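Local coordinates for protein diaminopimelate decarboxylase (Aquifex aeolicus, PDB 2P3E) that probably decarboxylates meso-diaminopimelate to L-lysine with the help of pyridoxal 5'-phosphate, the last step of lysine biosynthesis, working as a homodimer, at residues 33-38 against 313-318; 221-226 against 266-271; 377-382 against 388-393. All coordinates share one frame; numbering follows the deposited sequence.

Contact 1: 33-38 against 313-318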
loop_
_atom_site.group_PDB
_atom_site.type_symbol
_atom_site.label_atom_id
_atom_site.label_comp_id
_atom_site.label_asym_id
_atom_site.label_seq_id
_atom_site.Cartn_x
_atom_site.Cartn_y
_atom_site.Cartn_z
ATOM N N GLY B 33 -11.512 17.341 -9.124
ATOM C CA GLY B 33 -11.701 15.937 -9.473
ATOM C C GLY B 33 -11.740 15.019 -8.247
ATOM O O GLY B 33 -11.466 15.454 -7.123
ATOM N N THR B 34 -12.109 13.755 -8.463
ATOM C CA THR B 34 -12.072 12.739 -7.405
ATOM C C THR B 34 -11.255 11.541 -7.900
ATOM O O THR B 34 -11.116 11.361 -9.109
ATOM C CB THR B 34 -13.501 12.260 -6.983
ATOM O OG1 THR B 34 -14.226 11.837 -8.144
ATOM C CG2 THR B 34 -14.278 13.373 -6.271
ATOM N N PRO B 35 -10.691 10.728 -6.974
ATOM C CA PRO B 35 -10.653 10.905 -5.516
ATOM C C PRO B 35 -9.927 12.187 -5.107
ATOM O O PRO B 35 -9.007 12.625 -5.801
ATOM C CB PRO B 35 -9.855 9.682 -5.022
ATOM C CG PRO B 35 -9.946 8.687 -6.137
ATOM C CD PRO B 35 -9.997 9.495 -7.403
ATOM N N LEU B 36 -10.361 12.778 -3.995
ATOM C CA LEU B 36 -9.800 14.026 -3.480
ATOM C C LEU B 36 -9.635 13.969 -1.963
ATOM O O LEU B 36 -10.607 13.718 -1.226
ATOM C CB LEU B 36 -10.717 15.217 -3.842
ATOM C CG LEU B 36 -10.212 16.633 -3.533
ATOM C CD1 LEU B 36 -8.968 16.928 -4.371
ATOM C CD2 LEU B 36 -11.297 17.706 -3.798
ATOM N N TYR B 37 -8.408 14.197 -1.497
ATOM C CA TYR B 37 -8.165 14.397 -0.070
ATOM C C TYR B 37 -8.291 15.873 0.267
ATOM O O TYR B 37 -7.609 16.723 -0.322
ATOM C CB TYR B 37 -6.778 13.893 0.325
ATOM C CG TYR B 37 -6.734 12.422 0.705
ATOM C CD1 TYR B 37 -6.235 11.451 -0.175
ATOM C CD2 TYR B 37 -7.196 12.004 1.953
ATOM C CE1 TYR B 37 -6.186 10.081 0.205
ATOM C CE2 TYR B 37 -7.172 10.661 2.324
ATOM C CZ TYR B 37 -6.667 9.709 1.450
ATOM O OH TYR B 37 -6.646 8.389 1.876
ATOM N N VAL B 38 -9.144 16.172 1.239
ATOM C CA VAL B 38 -9.399 17.559 1.644
ATOM C C VAL B 38 -9.050 17.714 3.118
ATOM O O VAL B 38 -9.521 16.928 3.935
ATOM C CB VAL B 38 -10.893 17.942 1.406
ATOM C CG1 VAL B 38 -11.147 19.417 1.805
ATOM C CG2 VAL B 38 -11.292 17.708 -0.063
ATOM N N MET B 313 -8.766 0.877 -2.119
ATOM C CA MET B 313 -7.717 0.556 -1.160
ATOM C C MET B 313 -6.381 1.204 -1.542
ATOM O O MET B 313 -5.486 1.343 -0.697
ATOM C CB MET B 313 -7.575 -0.964 -1.015
ATOM C CG MET B 313 -7.031 -1.662 -2.263
ATOM S SD MET B 313 -7.017 -3.465 -2.077
ATOM C CE MET B 313 -5.771 -3.709 -0.784
ATOM N N ASN B 314 -6.252 1.555 -2.817
ATOM C CA ASN B 314 -5.103 2.302 -3.329
ATOM C C ASN B 314 -5.035 3.714 -2.770
ATOM O O ASN B 314 -3.949 4.302 -2.719
ATOM C CB ASN B 314 -5.163 2.386 -4.864
ATOM C CG ASN B 314 -6.433 3.083 -5.371
ATOM O OD1 ASN B 314 -7.566 2.665 -5.090
ATOM N ND2 ASN B 314 -6.243 4.140 -6.140
ATOM N N ASP B 315 -6.194 4.252 -2.383
ATOM C CA ASP B 315 -6.313 5.625 -1.841
ATOM C C ASP B 315 -6.368 5.623 -0.322
ATOM O O ASP B 315 -5.725 6.453 0.330
ATOM C CB ASP B 315 -7.567 6.317 -2.395
ATOM C CG ASP B 315 -7.528 6.475 -3.914
ATOM O OD1 ASP B 315 -6.663 7.227 -4.429
ATOM O OD2 ASP B 315 -8.370 5.846 -4.592
ATOM N N LEU B 316 -7.146 4.690 0.237
ATOM C CA LEU B 316 -7.304 4.562 1.686
ATOM C C LEU B 316 -7.366 3.089 1.989
ATOM O O LEU B 316 -8.342 2.410 1.642
ATOM C CB LEU B 316 -8.593 5.257 2.175
ATOM C CG LEU B 316 -8.954 5.146 3.674
ATOM C CD1 LEU B 316 -7.856 5.676 4.593
ATOM C CD2 LEU B 316 -10.285 5.855 3.981
ATOM N N ILE B 317 -6.307 2.589 2.615
ATOM C CA ILE B 317 -6.136 1.142 2.754
ATOM C C ILE B 317 -6.723 0.580 4.057
ATOM O O ILE B 317 -6.855 -0.628 4.204
ATOM C CB ILE B 317 -4.630 0.774 2.626
ATOM C CG1 ILE B 317 -4.457 -0.687 2.156
ATOM C CG2 ILE B 317 -3.875 1.109 3.934
ATOM C CD1 ILE B 317 -2.986 -1.009 1.697
ATOM N N ARG B 318 -7.058 1.454 5.010
ATOM C CA ARG B 318 -7.380 1.002 6.374
ATOM C C ARG B 318 -8.578 0.015 6.440
ATOM O O ARG B 318 -8.474 -1.008 7.131
ATOM C CB ARG B 318 -7.556 2.196 7.325
ATOM C CG ARG B 318 -6.307 3.113 7.412
ATOM C CD ARG B 318 -6.435 4.158 8.526
ATOM N NE ARG B 318 -6.326 3.541 9.846
ATOM C CZ ARG B 318 -7.339 3.377 10.698
ATOM N NH1 ARG B 318 -8.564 3.793 10.395
ATOM N NH2 ARG B 318 -7.120 2.805 11.871
#
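Tyr37 reaches the 313-318 loop with its hydroxyl, giving a hydrogen bond to the backbone carbonyl of Asp315 (OH to O, 2.6 Å). The oxygen lies at the edge of the phenol ring and in its plane, while the hydroxyl stands 46° above the carbonyl plane. With CG anti to its own carbonyl carbon (chi1 -88°), the ring leaves strand 36-40 directed at the loop. Leu316 closes in beside it, its CB 3.7 Å from Tyr37 OH. This buried end is the tight part. The other end is looser, carried by van der Waals contact alone, and its Pro35 is partly exposed while Asp315 stays buried: Pro35, behind a cis peptide bond, crosses the Asp315 side chain at about a right angle, CG to OD2 at 3.6 Å; that carboxylate oxygen is hydrogen-bonded to Gly312 N. A phenylalanine in place of Tyr37 would probably leave the Asp315 carbonyl without this buried donor and the turn before Arg318 less firmly fixed. Strand 36-40 runs between strands 289-301 and 392-397 of the mixed sheet, Leu291 of the former touching both Tyr37 and Leu316, while helix 25-32 packs against Leu36 and Val38.

Contact 2: 221-226 against 266-271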
loop_
_atom_site.group_PDB
_atom_site.type_symbol
_atom_site.label_atom_id
_atom_site.label_comp_id
_atom_site.label_asym_id
_atom_site.label_seq_id
_atom_site.Cartn_x
_atom_site.Cartn_y
_atom_site.Cartn_z
ATOM N N LYS B 221 6.326 3.706 35.269
ATOM C CA LYS B 221 7.526 2.888 35.038
ATOM C C LYS B 221 8.692 3.718 34.520
ATOM O O LYS B 221 9.832 3.527 34.941
ATOM C CB LYS B 221 7.230 1.747 34.050
ATOM C CG LYS B 221 6.100 0.804 34.440
ATOM C CD LYS B 221 6.441 -0.060 35.626
ATOM C CE LYS B 221 5.330 -1.091 35.880
ATOM N NZ LYS B 221 5.705 -1.934 37.057
ATOM N N VAL B 222 8.409 4.623 33.584
ATOM C CA VAL B 222 9.439 5.502 33.037
ATOM C C VAL B 222 9.984 6.464 34.093
ATOM O O VAL B 222 11.199 6.711 34.145
ATOM C CB VAL B 222 8.941 6.270 31.786
ATOM C CG1 VAL B 222 9.899 7.406 31.431
ATOM C CG2 VAL B 222 8.816 5.301 30.601
ATOM N N VAL B 223 9.084 6.988 34.933
ATOM C CA VAL B 223 9.468 7.908 36.016
ATOM C C VAL B 223 10.376 7.180 37.015
ATOM O O VAL B 223 11.396 7.724 37.450
ATOM C CB VAL B 223 8.225 8.512 36.741
ATOM C CG1 VAL B 223 8.622 9.198 38.079
ATOM C CG2 VAL B 223 7.523 9.508 35.836
ATOM N N SER B 224 10.003 5.955 37.369
ATOM C CA SER B 224 10.858 5.106 38.216
ATOM C C SER B 224 12.223 4.823 37.586
ATOM O O SER B 224 13.243 4.877 38.284
ATOM C CB SER B 224 10.162 3.792 38.554
ATOM O OG SER B 224 8.908 4.087 39.169
ATOM N N LEU B 225 12.247 4.503 36.288
ATOM C CA LEU B 225 13.528 4.327 35.593
ATOM C C LEU B 225 14.347 5.618 35.631
ATOM O O LEU B 225 15.558 5.583 35.854
ATOM C CB LEU B 225 13.344 3.876 34.129
ATOM C CG LEU B 225 14.642 3.614 33.329
ATOM C CD1 LEU B 225 15.528 2.523 33.965
ATOM C CD2 LEU B 225 14.298 3.228 31.892
ATOM N N TYR B 226 13.684 6.745 35.401
ATOM C CA TYR B 226 14.338 8.053 35.450
ATOM C C TYR B 226 15.007 8.272 36.814
ATOM O O TYR B 226 16.169 8.673 36.884
ATOM C CB TYR B 226 13.311 9.142 35.167
ATOM C CG TYR B 226 13.732 10.552 35.516
ATOM C CD1 TYR B 226 14.457 11.322 34.612
ATOM C CD2 TYR B 226 13.384 11.127 36.748
ATOM C CE1 TYR B 226 14.822 12.626 34.905
ATOM C CE2 TYR B 226 13.774 12.439 37.065
ATOM C CZ TYR B 226 14.478 13.173 36.120
ATOM O OH TYR B 226 14.873 14.446 36.382
ATOM N N LYS B 266 -0.223 14.742 35.526
ATOM C CA LYS B 266 0.322 15.925 36.202
ATOM C C LYS B 266 1.144 15.544 37.437
ATOM O O LYS B 266 2.317 15.905 37.551
ATOM C CB LYS B 266 -0.788 16.902 36.609
ATOM C CG LYS B 266 -0.236 18.200 37.223
ATOM C CD LYS B 266 -1.256 18.921 38.091
ATOM C CE LYS B 266 -0.671 20.255 38.604
ATOM N NZ LYS B 266 -1.767 21.188 38.964
ATOM N N ASP B 267 0.525 14.798 38.346
ATOM C CA ASP B 267 1.169 14.511 39.626
ATOM C C ASP B 267 2.395 13.617 39.436
ATOM O O ASP B 267 3.432 13.835 40.058
ATOM C CB ASP B 267 0.176 13.919 40.621
ATOM C CG ASP B 267 -0.854 14.941 41.096
ATOM O OD1 ASP B 267 -0.748 16.141 40.778
ATOM O OD2 ASP B 267 -1.806 14.536 41.778
ATOM N N LEU B 268 2.267 12.637 38.548
ATOM C CA LEU B 268 3.373 11.780 38.173
ATOM C C LEU B 268 4.577 12.569 37.638
ATOM O O LEU B 268 5.708 12.316 38.048
ATOM C CB LEU B 268 2.879 10.755 37.152
ATOM C CG LEU B 268 3.583 9.432 36.899
ATOM C CD1 LEU B 268 3.984 8.707 38.200
ATOM C CD2 LEU B 268 2.664 8.543 36.049
ATOM N N LEU B 269 4.328 13.536 36.750
ATOM C CA LEU B 269 5.402 14.318 36.121
ATOM C C LEU B 269 5.979 15.405 37.028
ATOM O O LEU B 269 7.057 15.950 36.753
ATOM C CB LEU B 269 4.950 14.920 34.782
ATOM C CG LEU B 269 4.527 13.926 33.689
ATOM C CD1 LEU B 269 3.972 14.633 32.462
ATOM C CD2 LEU B 269 5.670 12.959 33.316
ATOM N N GLU B 270 5.278 15.727 38.110
ATOM C CA GLU B 270 5.849 16.631 39.103
ATOM C C GLU B 270 7.122 16.043 39.737
ATOM O O GLU B 270 7.955 16.792 40.253
ATOM C CB GLU B 270 4.805 17.041 40.148
ATOM C CG GLU B 270 5.291 18.048 41.190
ATOM C CD GLU B 270 6.057 19.272 40.618
ATOM O OE1 GLU B 270 5.601 19.895 39.631
ATOM O OE2 GLU B 270 7.121 19.619 41.188
ATOM N N ASN B 271 7.297 14.723 39.645
ATOM C CA ASN B 271 8.483 14.051 40.176
ATOM C C ASN B 271 9.754 14.292 39.361
ATOM O O ASN B 271 10.843 13.954 39.808
ATOM C CB ASN B 271 8.251 12.541 40.255
ATOM C CG ASN B 271 7.197 12.159 41.287
ATOM O OD1 ASN B 271 7.374 12.388 42.485
ATOM N ND2 ASN B 271 6.111 11.557 40.826
#
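Leu268 is the first residue of 266-271 to meet the other helix, and it does so twice through Val223 CG2: the methyl lies 4.0 Å from the backbone Leu268 O and 4.1 Å from the branch carbon Leu268 CG. The Leu268 side chain leaves the backbone pointing neither at nor away from 221-226, but its end comes nearer, and it also lies against Val219 and Glu220, one turn earlier on helix 214-231. Leu269 points its CB away, yet its end bends back to touch Val219. Next, Asn271 turns toward Val223, crossing it at about a right angle with CB 4.0 Å from Val223 CG1. Val223 thus divides its two methyls: CG1, anti to the backbone N (chi1 166°), goes to Asn271, and CG2 goes to Leu268. The amide of Asn271 folds back on its own segment, ND2 donating to Leu268 O at 2.9 Å with an N-H...O angle of 143°. Asn271 N reaches the same oxygen from the same face of the carbonyl plane, so Leu268 O accepts from two donors. Asn271 O comes within 4.3 Å of Tyr226 CE2, and Tyr226 OH is hydrogen-bonded to Lys273 N just beyond. Val222 and Leu225, on the inner side of helix 214-231, cover strands 149-156 and 196-202. Two neighbouring outer helices, joined by apolar side chains around a parallel barrel, are typical of the TIM-barrel fold of the pyridoxal-binding domain.

Contact 3: 377-382 against 388-393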
loop_
_atom_site.group_PDB
_atom_site.type_symbol
_atom_site.label_atom_id
_atom_site.label_comp_id
_atom_site.label_asym_id
_atom_site.label_seq_id
_atom_site.Cartn_x
_atom_site.Cartn_y
_atom_site.Cartn_z
ATOM N N TYR B 377 -2.578 8.224 8.194
ATOM C CA TYR B 377 -2.450 6.862 7.613
ATOM C C TYR B 377 -3.449 6.648 6.455
ATOM O O TYR B 377 -3.999 5.561 6.277
ATOM C CB TYR B 377 -2.602 5.803 8.731
ATOM C CG TYR B 377 -1.745 6.161 9.928
ATOM C CD1 TYR B 377 -0.353 6.016 9.873
ATOM C CD2 TYR B 377 -2.309 6.693 11.082
ATOM C CE1 TYR B 377 0.461 6.362 10.959
ATOM C CE2 TYR B 377 -1.498 7.059 12.181
ATOM C CZ TYR B 377 -0.122 6.888 12.103
ATOM O OH TYR B 377 0.662 7.235 13.178
ATOM N N GLY B 378 -3.693 7.717 5.698
ATOM C CA GLY B 378 -4.594 7.679 4.537
ATOM C C GLY B 378 -3.752 7.799 3.276
ATOM O O GLY B 378 -3.258 6.807 2.736
ATOM N N PHE B 379 -3.519 9.029 2.832
ATOM C CA PHE B 379 -2.612 9.215 1.715
ATOM C C PHE B 379 -1.244 8.572 1.971
ATOM O O PHE B 379 -0.604 8.087 1.039
ATOM C CB PHE B 379 -2.408 10.704 1.355
ATOM C CG PHE B 379 -1.749 10.889 0.013
ATOM C CD1 PHE B 379 -2.523 11.031 -1.138
ATOM C CD2 PHE B 379 -0.358 10.866 -0.108
ATOM C CE1 PHE B 379 -1.917 11.185 -2.403
ATOM C CE2 PHE B 379 0.260 10.992 -1.372
ATOM C CZ PHE B 379 -0.525 11.150 -2.516
ATOM N N ALA B 380 -0.800 8.569 3.222
ATOM C CA ALA B 380 0.510 8.037 3.598
ATOM C C ALA B 380 0.726 6.575 3.133
ATOM O O ALA B 380 1.855 6.182 2.821
ATOM C CB ALA B 380 0.746 8.178 5.116
ATOM N N MET B 381 -0.359 5.800 3.066
ATOM C CA MET B 381 -0.288 4.387 2.656
ATOM C C MET B 381 -0.828 4.148 1.238
ATOM O O MET B 381 -0.951 3.010 0.804
ATOM C CB MET B 381 -1.018 3.490 3.669
ATOM C CG MET B 381 -0.516 3.672 5.109
ATOM S SD MET B 381 -1.276 2.515 6.293
ATOM C CE MET B 381 -0.211 1.110 6.124
ATOM N N SER B 382 -1.124 5.236 0.524
ATOM C CA SER B 382 -1.635 5.185 -0.845
ATOM C C SER B 382 -0.571 4.700 -1.850
ATOM O O SER B 382 0.620 5.106 -1.795
ATOM C CB SER B 382 -2.175 6.572 -1.238
ATOM O OG SER B 382 -2.741 6.569 -2.530
ATOM N N ARG B 388 -3.041 3.135 -10.894
ATOM C CA ARG B 388 -3.943 4.216 -10.554
ATOM C C ARG B 388 -3.182 5.396 -9.968
ATOM O O ARG B 388 -2.562 5.264 -8.916
ATOM C CB ARG B 388 -5.028 3.734 -9.569
ATOM C CG ARG B 388 -5.877 2.595 -10.143
ATOM C CD ARG B 388 -7.211 2.395 -9.415
ATOM N NE ARG B 388 -8.230 3.308 -9.945
ATOM C CZ ARG B 388 -8.994 3.114 -11.037
ATOM N NH1 ARG B 388 -8.947 1.992 -11.769
ATOM N NH2 ARG B 388 -9.853 4.077 -11.387
ATOM N N PRO B 389 -3.214 6.560 -10.657
ATOM C CA PRO B 389 -2.569 7.741 -10.079
ATOM C C PRO B 389 -3.259 8.124 -8.771
ATOM O O PRO B 389 -4.484 7.947 -8.626
ATOM C CB PRO B 389 -2.803 8.837 -11.123
ATOM C CG PRO B 389 -3.083 8.110 -12.406
ATOM C CD PRO B 389 -3.794 6.831 -11.982
ATOM N N ARG B 390 -2.469 8.627 -7.833
ATOM C CA ARG B 390 -2.992 9.013 -6.531
ATOM C C ARG B 390 -3.728 10.355 -6.574
ATOM O O ARG B 390 -3.597 11.136 -7.528
ATOM C CB ARG B 390 -1.892 9.017 -5.464
ATOM C CG ARG B 390 -1.284 7.619 -5.232
ATOM C CD ARG B 390 -0.202 7.615 -4.164
ATOM N NE ARG B 390 1.004 8.341 -4.596
ATOM C CZ ARG B 390 2.223 8.130 -4.105
ATOM N NH1 ARG B 390 2.406 7.210 -3.160
ATOM N NH2 ARG B 390 3.261 8.837 -4.553
ATOM N N ALA B 391 -4.517 10.584 -5.532
ATOM C CA ALA B 391 -5.462 11.689 -5.462
ATOM C C ALA B 391 -4.765 13.033 -5.343
ATOM O O ALA B 391 -3.647 13.116 -4.813
ATOM C CB ALA B 391 -6.366 11.487 -4.250
ATOM N N ALA B 392 -5.458 14.091 -5.790
ATOM C CA ALA B 392 -5.062 15.465 -5.440
ATOM C C ALA B 392 -5.319 15.665 -3.933
ATOM O O ALA B 392 -6.163 14.980 -3.345
ATOM C CB ALA B 392 -5.859 16.490 -6.252
ATOM N N GLU B 393 -4.571 16.591 -3.336
ATOM C CA GLU B 393 -4.795 17.010 -1.963
ATOM C C GLU B 393 -5.008 18.539 -1.899
ATOM O O GLU B 393 -4.236 19.302 -2.455
ATOM C CB GLU B 393 -3.602 16.638 -1.090
ATOM C CG GLU B 393 -3.408 15.110 -0.874
ATOM C CD GLU B 393 -2.228 14.806 0.070
ATOM O OE1 GLU B 393 -1.054 15.149 -0.265
ATOM O OE2 GLU B 393 -2.456 14.216 1.147
HETATM O O HOH W 1 -4.547 8.698 -3.188
#
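With CG anti to the backbone N (chi1 -166°), the Phe379 ring reaches the 388-393 segment, where Glu393 covers one face and Arg390 meets it obliquely, the arginine chain bent at chi3 and turning its guanidinium back toward the loop. The carboxylate of Glu393 stacks on the ring, the planes 22° apart, with CD 3.9 Å above the ring plane and offset toward its rim. OE2 comes nearest, 3.5 Å from Phe379 CB. The side chains of Arg390 and Phe379 cross at about a right angle: Arg390 CB packs 3.8 Å from Phe379 CE1, and the ring atom CE2 lies over one face of the guanidinium, the two planes well tilted from each other. Ala391 O also approaches CE1. Just past the 3-10 turn, Arg390 NH1 donates to the backbone Ser382 O at 3.1 Å, with an N-H...O angle of 157°. The oxygen lies in the guanidinium plane, although NH1 stands above the carbonyl plane. Ser382 OG lies alongside the arginine chain and takes a hydrogen bond from a water that in turn accepts from Ala391 N. OG is also hydrogen-bonded to Asn314 O. Outside partners hold the remaining polar ends: Glu408 forms a salt bridge with Arg390 NE, His384 of the second subunit bonds NH1, and Tyr39 and Asn69 bind the two oxygens of Glu393. Buried charge on Arg390 and Glu393 is therefore met by several partners, likely fixing the loop following Tyr377, a probable cofactor and substrate residue, against sheet and dimer partner.

How the contacts relate
Contacts 1 and 3 form one buried region, their centres 6 Å apart, on neighbouring parallel strands 36-40 and 392-397 of the mixed sheet. They join through Tyr37 N and Ala392 O at 3.0 Å, and Tyr37 OH packs against Gly378 C at 3.3 Å. Both lie beside the probable substrate site: the segments of contact 1 include Arg318 and those of contact 3 include Tyr377, though neither residue touches the opposing segment, and the side chains of Leu316 and Tyr377 are about 7 Å apart. Contact 2 lies across the chain's centre on the barrel domain, its centre about 42 Å from that of contact 1 and 40 Å from that of contact 3. In sequence it is nested within the loop that contact 1 closes.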